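Local coordinates for carboxypeptidase A (Helicoverpa armigera, PDB 1JQG), which probably acts as a zinc-dependent metallocarboxypeptidase of the M14 family, removing residues from the C-terminal end of peptides, at residues K171-W185 against N210-Y224. Numbering follows the deposited sequence.
Sequences KPVVMMQSLLHCREW and NIDWIILPVANPDGY. With ZN (zinc ion), chain B.
Leu179 and Trp185 close on Tyr224 where two neighbouring parallel strands, 173-178 and 212-216, of the mixed central sheet of the M14 zinc carboxypeptidase fold run out into loop and helix. The strands are joined through Asp212 N to Pro172 O (3.0 Å) and five more backbone bonds up to Ser178 N to Leu216 O; past the strands Ala219 N bonds Ser178 O and Ser178 OG donates to Pro217 O (2.7 Å). Tyr224 CB lies beside Cys182 CB; with CG anti to the backbone N (chi1 -170°), the ring swings back to the 171-185 segment. CD1 nears Cys182 O at the ring edge, CE1 comes 3.5 Å from Trp185 CD1 in an offset edge-to-face pair, planes at 81°, and OH hydrogen-bonds His122 O. A leucine in place of Tyr224 would probably leave His122 O without this hydroxyl and the indole face without its aromatic edge. The turn from His181 to Glu184, between Leu179 and Trp185 in sequence, supplies His181 ND1 and Glu184 OE1 to the zinc, whose shell His306 and a water complete. Over the phenol face, Leu179 CD1 sits 3.6 Å from the Tyr224 ring centroid, 5° off the normal.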
loop_
_atom_site.group_PDB
_atom_site.type_symbol
_atom_site.label_atom_id
_atom_site.label_comp_id
_atom_site.label_asym_id
_atom_site.label_seq_id
_atom_site.Cartn_x
_atom_site.Cartn_y
_atom_site.Cartn_z
ATOM N N LYS A 171 11.981 24.761 4.504
ATOM C CA LYS A 171 12.158 23.328 4.678
ATOM C C LYS A 171 11.199 22.551 3.785
ATOM O O LYS A 171 9.991 22.808 3.729
ATOM C CB LYS A 171 11.971 22.884 6.143
ATOM C CG LYS A 171 12.932 23.568 7.118
ATOM C CD LYS A 171 12.649 23.346 8.584
ATOM C CE LYS A 171 12.562 21.865 8.908
ATOM N NZ LYS A 171 12.372 21.705 10.383
ATOM N N PRO A 172 11.695 21.527 3.104
ATOM C CA PRO A 172 10.877 20.668 2.273
ATOM C C PRO A 172 9.969 19.751 3.077
ATOM O O PRO A 172 10.323 19.368 4.186
ATOM C CB PRO A 172 11.919 19.813 1.503
ATOM C CG PRO A 172 13.064 19.758 2.437
ATOM C CD PRO A 172 13.118 21.143 3.057
ATOM N N VAL A 173 8.847 19.327 2.529
ATOM C CA VAL A 173 7.934 18.366 3.129
ATOM C C VAL A 173 7.953 16.986 2.449
ATOM O O VAL A 173 7.982 16.840 1.212
ATOM C CB VAL A 173 6.502 18.916 3.046
ATOM C CG1 VAL A 173 5.441 17.985 3.605
ATOM C CG2 VAL A 173 6.407 20.229 3.799
ATOM N N VAL A 174 7.996 15.951 3.240
ATOM C CA VAL A 174 7.959 14.568 2.804
ATOM C C VAL A 174 6.691 13.877 3.334
ATOM O O VAL A 174 6.501 13.782 4.551
ATOM C CB VAL A 174 9.212 13.799 3.292
ATOM C CG1 VAL A 174 9.108 12.314 2.945
ATOM C CG2 VAL A 174 10.454 14.444 2.705
ATOM N N MET A 175 5.781 13.527 2.429
ATOM C CA MET A 175 4.540 12.889 2.866
ATOM C C MET A 175 4.703 11.381 2.740
ATOM O O MET A 175 5.245 10.876 1.765
ATOM C CB MET A 175 3.309 13.414 2.104
ATOM C CG MET A 175 2.010 13.059 2.806
ATOM S SD MET A 175 0.567 13.685 1.990
ATOM C CE MET A 175 -0.667 12.521 2.569
ATOM N N MET A 176 4.128 10.661 3.685
ATOM C CA MET A 176 4.150 9.182 3.653
ATOM C C MET A 176 2.832 8.605 4.134
ATOM O O MET A 176 2.173 9.158 5.022
ATOM C CB MET A 176 5.306 8.803 4.549
ATOM C CG MET A 176 5.589 7.342 4.735
ATOM S SD MET A 176 6.661 7.176 6.193
ATOM C CE MET A 176 7.871 8.418 5.840
ATOM N N GLN A 177 2.361 7.560 3.475
ATOM C CA GLN A 177 1.089 6.938 3.865
ATOM C C GLN A 177 1.069 5.437 3.648
ATOM O O GLN A 177 1.757 4.916 2.817
ATOM C CB GLN A 177 -0.122 7.497 3.108
ATOM C CG GLN A 177 -0.014 7.379 1.591
ATOM C CD GLN A 177 -1.215 7.960 0.877
ATOM O OE1 GLN A 177 -1.499 9.131 1.125
ATOM N NE2 GLN A 177 -1.881 7.160 0.037
ATOM N N SER A 178 0.196 4.741 4.347
ATOM C CA SER A 178 0.057 3.313 4.252
ATOM C C SER A 178 -1.380 2.868 4.519
ATOM O O SER A 178 -2.198 3.671 4.909
ATOM C CB SER A 178 1.044 2.571 5.192
ATOM O OG SER A 178 0.803 2.820 6.560
ATOM N N LEU A 179 -1.651 1.597 4.206
ATOM C CA LEU A 179 -2.952 0.999 4.430
ATOM C C LEU A 179 -4.082 1.577 3.595
ATOM O O LEU A 179 -5.235 1.449 3.923
ATOM C CB LEU A 179 -3.297 0.992 5.917
ATOM C CG LEU A 179 -2.543 -0.031 6.795
ATOM C CD1 LEU A 179 -3.024 -0.018 8.237
ATOM C CD2 LEU A 179 -2.600 -1.465 6.285
ATOM N N LEU A 180 -3.789 2.099 2.422
ATOM C CA LEU A 180 -4.772 2.560 1.463
ATOM C C LEU A 180 -5.607 1.343 1.012
ATOM O O LEU A 180 -6.834 1.424 0.904
ATOM C CB LEU A 180 -4.105 3.291 0.304
ATOM C CG LEU A 180 -5.015 4.093 -0.632
ATOM C CD1 LEU A 180 -5.692 5.181 0.140
ATOM C CD2 LEU A 180 -4.322 4.666 -1.854
ATOM N N HIS A 181 -4.927 0.240 0.741
ATOM C CA HIS A 181 -5.510 -1.059 0.506
ATOM C C HIS A 181 -5.392 -1.835 1.820
ATOM O O HIS A 181 -4.354 -2.408 2.220
ATOM C CB HIS A 181 -4.786 -1.772 -0.619
ATOM C CG HIS A 181 -5.131 -1.272 -1.975
ATOM N ND1 HIS A 181 -4.327 -1.242 -3.042
ATOM C CD2 HIS A 181 -6.250 -0.748 -2.531
ATOM C CE1 HIS A 181 -4.734 -0.797 -4.180
ATOM N NE2 HIS A 181 -5.979 -0.473 -3.856
ATOM N N CYS A 182 -6.480 -1.880 2.577
ATOM C CA CYS A 182 -6.527 -2.431 3.906
ATOM C C CYS A 182 -5.990 -3.806 4.148
ATOM O O CYS A 182 -5.584 -4.098 5.281
ATOM C CB CYS A 182 -7.971 -2.242 4.321
ATOM S SG CYS A 182 -9.247 -2.887 3.250
ATOM N N ARG A 183 -5.878 -4.665 3.165
ATOM C CA ARG A 183 -5.377 -6.028 3.341
ATOM C C ARG A 183 -3.854 -6.102 3.328
ATOM O O ARG A 183 -3.258 -7.133 3.673
ATOM C CB ARG A 183 -5.858 -6.993 2.278
ATOM C CG ARG A 183 -5.475 -6.698 0.855
ATOM C CD ARG A 183 -6.184 -7.618 -0.126
ATOM N NE ARG A 183 -5.620 -7.530 -1.482
ATOM C CZ ARG A 183 -6.186 -8.142 -2.518
ATOM N NH1 ARG A 183 -7.262 -8.893 -2.365
ATOM N NH2 ARG A 183 -5.679 -8.100 -3.724
ATOM N N GLU A 184 -3.212 -4.998 2.920
ATOM C CA GLU A 184 -1.754 -4.963 2.922
ATOM C C GLU A 184 -1.173 -4.580 4.283
ATOM O O GLU A 184 -0.675 -3.464 4.456
ATOM C CB GLU A 184 -1.266 -4.004 1.840
ATOM C CG GLU A 184 -1.829 -4.329 0.497
ATOM C CD GLU A 184 -1.584 -3.229 -0.504
ATOM O OE1 GLU A 184 -2.040 -3.626 -1.610
ATOM O OE2 GLU A 184 -1.048 -2.203 -0.123
ATOM N N TRP A 185 -1.275 -5.496 5.252
ATOM C CA TRP A 185 -0.935 -5.266 6.633
ATOM C C TRP A 185 0.503 -4.943 6.902
ATOM O O TRP A 185 0.844 -4.113 7.729
ATOM C CB TRP A 185 -1.322 -6.476 7.510
ATOM C CG TRP A 185 -2.801 -6.607 7.724
ATOM C CD1 TRP A 185 -3.806 -5.897 7.123
ATOM C CD2 TRP A 185 -3.450 -7.528 8.617
ATOM N NE1 TRP A 185 -5.037 -6.332 7.595
ATOM C CE2 TRP A 185 -4.839 -7.331 8.495
ATOM C CE3 TRP A 185 -2.972 -8.517 9.503
ATOM C CZ2 TRP A 185 -5.747 -8.074 9.233
ATOM C CZ3 TRP A 185 -3.899 -9.249 10.233
ATOM C CH2 TRP A 185 -5.264 -9.026 10.091
ATOM N N ASN A 210 16.097 19.363 9.139
ATOM C CA ASN A 210 15.985 19.976 7.811
ATOM C C ASN A 210 14.745 19.601 7.012
ATOM O O ASN A 210 14.590 19.976 5.864
ATOM C CB ASN A 210 17.262 19.686 7.026
ATOM C CG ASN A 210 18.481 20.325 7.683
ATOM O OD1 ASN A 210 18.452 21.518 8.033
ATOM N ND2 ASN A 210 19.531 19.513 7.819
ATOM N N ILE A 211 13.928 18.669 7.479
ATOM C CA ILE A 211 12.771 18.163 6.792
ATOM C C ILE A 211 11.507 18.143 7.657
ATOM O O ILE A 211 11.550 17.714 8.815
ATOM C CB ILE A 211 13.040 16.748 6.218
ATOM C CG1 ILE A 211 14.286 16.735 5.307
ATOM C CG2 ILE A 211 11.841 16.269 5.391
ATOM C CD1 ILE A 211 14.768 15.377 4.852
ATOM N N ASP A 212 10.407 18.591 7.084
ATOM C CA ASP A 212 9.079 18.466 7.700
ATOM C C ASP A 212 8.308 17.236 7.207
ATOM O O ASP A 212 8.393 16.923 6.015
ATOM C CB ASP A 212 8.250 19.697 7.352
ATOM C CG ASP A 212 8.573 20.897 8.189
ATOM O OD1 ASP A 212 9.361 20.798 9.137
ATOM O OD2 ASP A 212 8.057 22.013 7.915
ATOM N N TRP A 213 7.759 16.441 8.109
ATOM C CA TRP A 213 7.155 15.163 7.725
ATOM C C TRP A 213 5.657 15.095 8.036
ATOM O O TRP A 213 5.105 15.659 8.983
ATOM C CB TRP A 213 7.847 13.981 8.381
ATOM C CG TRP A 213 9.329 13.946 8.246
ATOM C CD1 TRP A 213 10.253 14.760 8.860
ATOM C CD2 TRP A 213 10.093 13.015 7.478
ATOM N NE1 TRP A 213 11.530 14.401 8.505
ATOM C CE2 TRP A 213 11.456 13.327 7.662
ATOM C CE3 TRP A 213 9.769 11.927 6.666
ATOM C CZ2 TRP A 213 12.484 12.601 7.042
ATOM C CZ3 TRP A 213 10.760 11.225 6.051
ATOM C CH2 TRP A 213 12.112 11.561 6.228
ATOM N N ILE A 214 4.944 14.390 7.142
ATOM C CA ILE A 214 3.535 14.122 7.267
ATOM C C ILE A 214 3.434 12.612 7.154
ATOM O O ILE A 214 3.799 12.021 6.132
ATOM C CB ILE A 214 2.698 14.820 6.188
ATOM C CG1 ILE A 214 2.670 16.344 6.409
ATOM C CG2 ILE A 214 1.251 14.286 6.177
ATOM C CD1 ILE A 214 1.968 17.158 5.342
ATOM N N ILE A 215 2.886 11.954 8.183
ATOM C CA ILE A 215 2.729 10.509 8.166
ATOM C C ILE A 215 1.308 10.112 8.479
ATOM O O ILE A 215 0.810 10.430 9.560
ATOM C CB ILE A 215 3.714 9.845 9.147
ATOM C CG1 ILE A 215 5.165 10.246 8.798
ATOM C CG2 ILE A 215 3.558 8.321 9.109
ATOM C CD1 ILE A 215 6.239 9.592 9.636
ATOM N N LEU A 216 0.704 9.347 7.569
ATOM C CA LEU A 216 -0.662 8.835 7.729
ATOM C C LEU A 216 -0.634 7.300 7.787
ATOM O O LEU A 216 -0.533 6.603 6.768
ATOM C CB LEU A 216 -1.549 9.332 6.572
ATOM C CG LEU A 216 -2.985 8.824 6.486
ATOM C CD1 LEU A 216 -3.835 9.215 7.682
ATOM C CD2 LEU A 216 -3.722 9.366 5.266
ATOM N N PRO A 217 -0.638 6.732 8.993
ATOM C CA PRO A 217 -0.561 5.290 9.210
ATOM C C PRO A 217 -1.691 4.513 8.566
ATOM O O PRO A 217 -1.480 3.510 7.879
ATOM C CB PRO A 217 -0.425 5.151 10.694
ATOM C CG PRO A 217 0.064 6.495 11.197
ATOM C CD PRO A 217 -0.598 7.484 10.261
ATOM N N VAL A 218 -2.952 4.778 8.885
ATOM C CA VAL A 218 -4.125 4.087 8.439
ATOM C C VAL A 218 -5.005 4.939 7.529
ATOM O O VAL A 218 -5.897 5.667 7.921
ATOM C CB VAL A 218 -4.998 3.594 9.611
ATOM C CG1 VAL A 218 -6.042 2.606 9.091
ATOM C CG2 VAL A 218 -4.140 2.929 10.671
ATOM N N ALA A 219 -4.765 4.815 6.214
ATOM C CA ALA A 219 -5.483 5.586 5.220
ATOM C C ALA A 219 -6.878 5.060 4.929
ATOM O O ALA A 219 -7.720 5.862 4.477
ATOM C CB ALA A 219 -4.694 5.648 3.939
ATOM N N ASN A 220 -7.125 3.825 5.319
ATOM C CA ASN A 220 -8.406 3.161 5.105
ATOM C C ASN A 220 -8.887 2.423 6.359
ATOM O O ASN A 220 -8.874 1.203 6.457
ATOM C CB ASN A 220 -8.240 2.186 3.927
ATOM C CG ASN A 220 -9.542 1.564 3.452
ATOM O OD1 ASN A 220 -9.455 0.633 2.651
ATOM N ND2 ASN A 220 -10.680 2.024 3.928
ATOM N N PRO A 221 -9.302 3.140 7.393
ATOM C CA PRO A 221 -9.699 2.607 8.687
ATOM C C PRO A 221 -10.874 1.644 8.673
ATOM O O PRO A 221 -10.834 0.560 9.290
ATOM C CB PRO A 221 -9.940 3.868 9.508
ATOM C CG PRO A 221 -10.265 4.950 8.563
ATOM C CD PRO A 221 -9.358 4.649 7.392
ATOM N N ASP A 222 -11.933 1.943 7.929
ATOM C CA ASP A 222 -13.070 1.032 7.784
ATOM C C ASP A 222 -12.697 -0.349 7.226
ATOM O O ASP A 222 -13.186 -1.416 7.662
ATOM C CB ASP A 222 -14.143 1.677 6.885
ATOM C CG ASP A 222 -14.749 2.939 7.457
ATOM O OD1 ASP A 222 -14.600 3.259 8.663
ATOM O OD2 ASP A 222 -15.424 3.697 6.707
ATOM N N GLY A 223 -11.887 -0.366 6.156
ATOM C CA GLY A 223 -11.484 -1.624 5.537
ATOM C C GLY A 223 -10.546 -2.392 6.458
ATOM O O GLY A 223 -10.562 -3.616 6.560
ATOM N N TYR A 224 -9.588 -1.676 7.049
ATOM C CA TYR A 224 -8.627 -2.266 7.951
ATOM C C TYR A 224 -9.338 -2.978 9.109
ATOM O O TYR A 224 -8.877 -4.054 9.534
ATOM C CB TYR A 224 -7.642 -1.198 8.461
ATOM C CG TYR A 224 -6.443 -1.741 9.217
ATOM C CD1 TYR A 224 -5.676 -2.755 8.663
ATOM C CD2 TYR A 224 -6.069 -1.266 10.453
ATOM C CE1 TYR A 224 -4.582 -3.263 9.323
ATOM C CE2 TYR A 224 -4.972 -1.764 11.134
ATOM C CZ TYR A 224 -4.231 -2.768 10.559
ATOM O OH TYR A 224 -3.149 -3.282 11.218
HETATM ZN ZN ZN B . -2.183 -1.893 -3.040
HETATM O O HOH W 1 -1.486 -2.578 -5.280
#